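Local coordinates for inorganic polyphosphate/ATP-glucomannokinase (Arthrobacter sp., PDB 1WOQ), which catalyses phosphorylation of glucose and mannose, using inorganic polyphosphate or ATP as the phosphoryl donor, at residues I153-I158 against A167-L172. Sequence-based numbering, arbitrary orientation.
With BGC (beta-D-glucopyranose), chain C.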
ATOM      1  N   ILE A 153       0.780   8.115  -5.845  1.00 11.80           N
ATOM      2  CA  ILE A 153       1.246   6.986  -6.633  1.00 12.38           C
ATOM      3  C   ILE A 153       2.247   6.267  -5.744  1.00 12.54           C
ATOM      4  O   ILE A 153       3.231   6.856  -5.303  1.00 12.78           O
ATOM      5  CB  ILE A 153       1.931   7.425  -7.943  1.00 12.23           C
ATOM      6  CG1 ILE A 153       0.881   8.014  -8.896  1.00 13.55           C
ATOM      7  CG2 ILE A 153       2.637   6.221  -8.593  1.00 10.70           C
ATOM      8  CD1 ILE A 153       1.426   8.427 -10.256  1.00 16.01           C
ATOM      9  N   GLY A 154       1.966   5.005  -5.447  1.00 11.77           N
ATOM     10  CA  GLY A 154       2.862   4.243  -4.606  1.00 11.27           C
ATOM     11  C   GLY A 154       3.639   3.257  -5.443  1.00 11.31           C
ATOM     12  O   GLY A 154       3.262   2.964  -6.581  1.00 12.10           O
ATOM     13  N   SER A 155       4.733   2.751  -4.892  1.00 10.06           N
ATOM     14  CA  SER A 155       5.534   1.778  -5.611  1.00 11.11           C
ATOM     15  C   SER A 155       6.224   0.818  -4.665  1.00 12.17           C
ATOM     16  O   SER A 155       6.845   1.235  -3.686  1.00 12.40           O
ATOM     17  CB  SER A 155       6.601   2.471  -6.465  1.00 12.47           C
ATOM     18  OG  SER A 155       7.532   3.169  -5.652  1.00 14.49           O
ATOM     19  N   ALA A 156       6.104  -0.471  -4.965  1.00 11.65           N
ATOM     20  CA  ALA A 156       6.767  -1.507  -4.189  1.00 12.51           C
ATOM     21  C   ALA A 156       7.802  -2.095  -5.143  1.00 12.83           C
ATOM     22  O   ALA A 156       7.457  -2.555  -6.235  1.00 13.18           O
ATOM     23  CB  ALA A 156       5.776  -2.589  -3.769  1.00 10.82           C
ATOM     24  N   PHE A 157       9.064  -2.060  -4.737  1.00 12.05           N
ATOM     25  CA  PHE A 157      10.146  -2.594  -5.556  1.00 13.59           C
ATOM     26  C   PHE A 157      10.433  -4.011  -5.061  1.00 12.85           C
ATOM     27  O   PHE A 157      10.925  -4.204  -3.949  1.00 14.37           O
ATOM     28  CB  PHE A 157      11.391  -1.708  -5.410  1.00 12.53           C
ATOM     29  CG  PHE A 157      12.412  -1.896  -6.504  1.00 12.03           C
ATOM     30  CD1 PHE A 157      12.774  -0.827  -7.319  1.00 13.76           C
ATOM     31  CD2 PHE A 157      13.018  -3.133  -6.710  1.00 13.57           C
ATOM     32  CE1 PHE A 157      13.731  -0.986  -8.329  1.00 15.16           C
ATOM     33  CE2 PHE A 157      13.972  -3.308  -7.713  1.00 13.89           C
ATOM     34  CZ  PHE A 157      14.330  -2.231  -8.525  1.00 14.17           C
ATOM     35  N   ILE A 158      10.101  -4.996  -5.889  1.00 13.53           N
ATOM     36  CA  ILE A 158      10.313  -6.399  -5.551  1.00 13.55           C
ATOM     37  C   ILE A 158      11.427  -6.962  -6.436  1.00 14.17           C
ATOM     38  O   ILE A 158      11.445  -6.714  -7.639  1.00 13.68           O
ATOM     39  CB  ILE A 158       9.028  -7.238  -5.805  1.00 15.90           C
ATOM     40  CG1 ILE A 158       7.833  -6.629  -5.063  1.00 15.84           C
ATOM     41  CG2 ILE A 158       9.245  -8.683  -5.356  1.00 14.23           C
ATOM     42  CD1 ILE A 158       7.994  -6.577  -3.554  1.00 18.63           C
ATOM     43  N   ALA A 167      10.746   2.278  -1.953  1.00 11.93           N
ATOM     44  CA  ALA A 167      10.949   2.914  -3.256  1.00 12.30           C
ATOM     45  C   ALA A 167       9.815   3.936  -3.378  1.00 11.96           C
ATOM     46  O   ALA A 167       8.651   3.600  -3.149  1.00 12.76           O
ATOM     47  CB  ALA A 167      10.858   1.885  -4.383  1.00 12.50           C
ATOM     48  N   GLU A 168      10.146   5.179  -3.721  1.00 11.10           N
ATOM     49  CA  GLU A 168       9.131   6.228  -3.852  1.00 10.85           C
ATOM     50  C   GLU A 168       9.014   6.712  -5.293  1.00 11.23           C
ATOM     51  O   GLU A 168       9.150   7.901  -5.571  1.00 11.26           O
ATOM     52  CB  GLU A 168       9.476   7.408  -2.931  1.00 12.31           C
ATOM     53  CG  GLU A 168       9.197   7.154  -1.448  1.00 11.99           C
ATOM     54  CD  GLU A 168       7.710   7.183  -1.115  1.00 13.23           C
ATOM     55  OE1 GLU A 168       6.963   7.919  -1.794  1.00 12.30           O
ATOM     56  OE2 GLU A 168       7.293   6.489  -0.160  1.00 12.65           O
ATOM     57  N   LEU A 169       8.748   5.779  -6.203  1.00 11.80           N
ATOM     58  CA  LEU A 169       8.631   6.086  -7.626  1.00 13.61           C
ATOM     59  C   LEU A 169       7.467   6.997  -7.986  1.00 12.27           C
ATOM     60  O   LEU A 169       7.392   7.496  -9.111  1.00 12.49           O
ATOM     61  CB  LEU A 169       8.549   4.785  -8.432  1.00 14.47           C
ATOM     62  CG  LEU A 169       9.865   4.187  -8.948  1.00 21.15           C
ATOM     63  CD1 LEU A 169      11.027   4.539  -8.045  1.00 20.21           C
ATOM     64  CD2 LEU A 169       9.711   2.681  -9.092  1.00 16.65           C
ATOM     65  N   GLY A 170       6.557   7.212  -7.040  1.00 12.31           N
ATOM     66  CA  GLY A 170       5.440   8.098  -7.299  1.00 12.41           C
ATOM     67  C   GLY A 170       5.944   9.527  -7.281  1.00 14.06           C
ATOM     68  O   GLY A 170       5.233  10.453  -7.675  1.00 14.15           O
ATOM     69  N   HIS A 171       7.188   9.706  -6.839  1.00 12.74           N
ATOM     70  CA  HIS A 171       7.774  11.034  -6.763  1.00 13.49           C
ATOM     71  C   HIS A 171       8.907  11.284  -7.741  1.00 14.04           C
ATOM     72  O   HIS A 171       9.705  12.208  -7.575  1.00 13.80           O
ATOM     73  CB  HIS A 171       8.188  11.333  -5.319  1.00 14.59           C
ATOM     74  CG  HIS A 171       7.016  11.433  -4.392  1.00 15.65           C
ATOM     75  ND1 HIS A 171       6.026  12.380  -4.558  1.00 15.74           N
ATOM     76  CD2 HIS A 171       6.618  10.649  -3.363  1.00 14.97           C
ATOM     77  CE1 HIS A 171       5.068  12.171  -3.673  1.00 15.35           C
ATOM     78  NE2 HIS A 171       5.401  11.126  -2.936  1.00 15.67           N
ATOM     79  N   LEU A 172       8.976  10.440  -8.763  1.00 11.96           N
ATOM     80  CA  LEU A 172       9.945  10.634  -9.823  1.00 12.66           C
ATOM     81  C   LEU A 172       9.439  11.908 -10.483  1.00 14.64           C
ATOM     82  O   LEU A 172       8.238  12.181 -10.456  1.00 14.77           O
ATOM     83  CB  LEU A 172       9.855   9.508 -10.855  1.00 13.44           C
ATOM     84  CG  LEU A 172      10.410   8.126 -10.529  1.00 11.13           C
ATOM     85  CD1 LEU A 172       9.925   7.117 -11.572  1.00 14.83           C
ATOM     86  CD2 LEU A 172      11.932   8.190 -10.512  1.00 12.64           C
TER
HETATM   87  C2  BGC C 290       3.671   8.500  -0.854  1.00 13.64           C
HETATM   88  C3  BGC C 290       4.009   7.005  -0.786  1.00 11.49           C
HETATM   89  C4  BGC C 290       2.719   6.172  -0.837  1.00 12.77           C
HETATM   90  C5  BGC C 290       1.894   6.572  -2.069  1.00 13.44           C
HETATM   91  C6  BGC C 290       0.558   5.860  -2.165  1.00 15.12           C
HETATM   92  C1  BGC C 290       2.825   8.767  -2.102  1.00 13.33           C
HETATM   93  O1  BGC C 290       2.470  10.103  -2.172  1.00 16.49           O
HETATM   94  O2  BGC C 290       4.864   9.263  -0.905  1.00 12.64           O
HETATM   95  O3  BGC C 290       4.725   6.719   0.406  1.00 11.76           O
HETATM   96  O4  BGC C 290       3.041   4.786  -0.904  1.00 12.12           O
HETATM   97  O5  BGC C 290       1.624   7.991  -2.043  1.00 14.15           O
HETATM   98  O6  BGC C 290      -0.195   6.008  -0.971  1.00 15.80           O
HETATM   99  O   HOH W   1       5.777   6.663  -4.188  1.00 12.94           O
HETATM  100  O   HOH W   2       5.361   4.195  -2.343  1.00 13.33           O
HETATM  101  O   HOH W   3       9.740  -0.529  -2.318  1.00 11.20           O
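The hydroxyl of S155 ties the strand to the loop that carries E168 and H171. Its OG donates to A167 O (2.8 Å), approaching from above the carbonyl plane, and accepts from L169 N at 2.9 Å. A chi1 of 64° sets OG between the backbone N and the carbonyl carbon, from where the short hydroxyl meets A167 O and L169 N together, as serine, both donor and acceptor, is able to do. An alanine here would probably leave A167 O and L169 N without this shared mate and the loop less firmly fixed beside the sugar. The backbones come nearest at I153 and G170, whose CA atoms are 4.4 Å apart; G170 CA lies 3.2 Å from I153 O in a CA-H...O contact, and glycine suits the place because a CB would clash with that oxygen. Likewise, a side chain at G154 would crowd the glucose. Farther along, the CB atoms of F157 and A167 touch.

Held this way, the loop presents E168, whose carboxylate spans two sugar hydroxyls, OE1 accepting from O2 and OE2 from O3, both at 2.6 Å. H171 NE2 donates to O2 (2.8 Å) with the ring edge-on to it, while ND1 is hydrogen-bonded to D178 OD2, which helps to fix the turn of the ring. A water that donates to I153 O and E168 OE1 and accepts from G170 N links the carboxylate to both backbones.

Strand 153-159 lies between strands 143-149 and 162-164; Y205 of helix 195-213 bonds to L169 O, and E180 of helix 179-183 reaches both I153 N and the glucose.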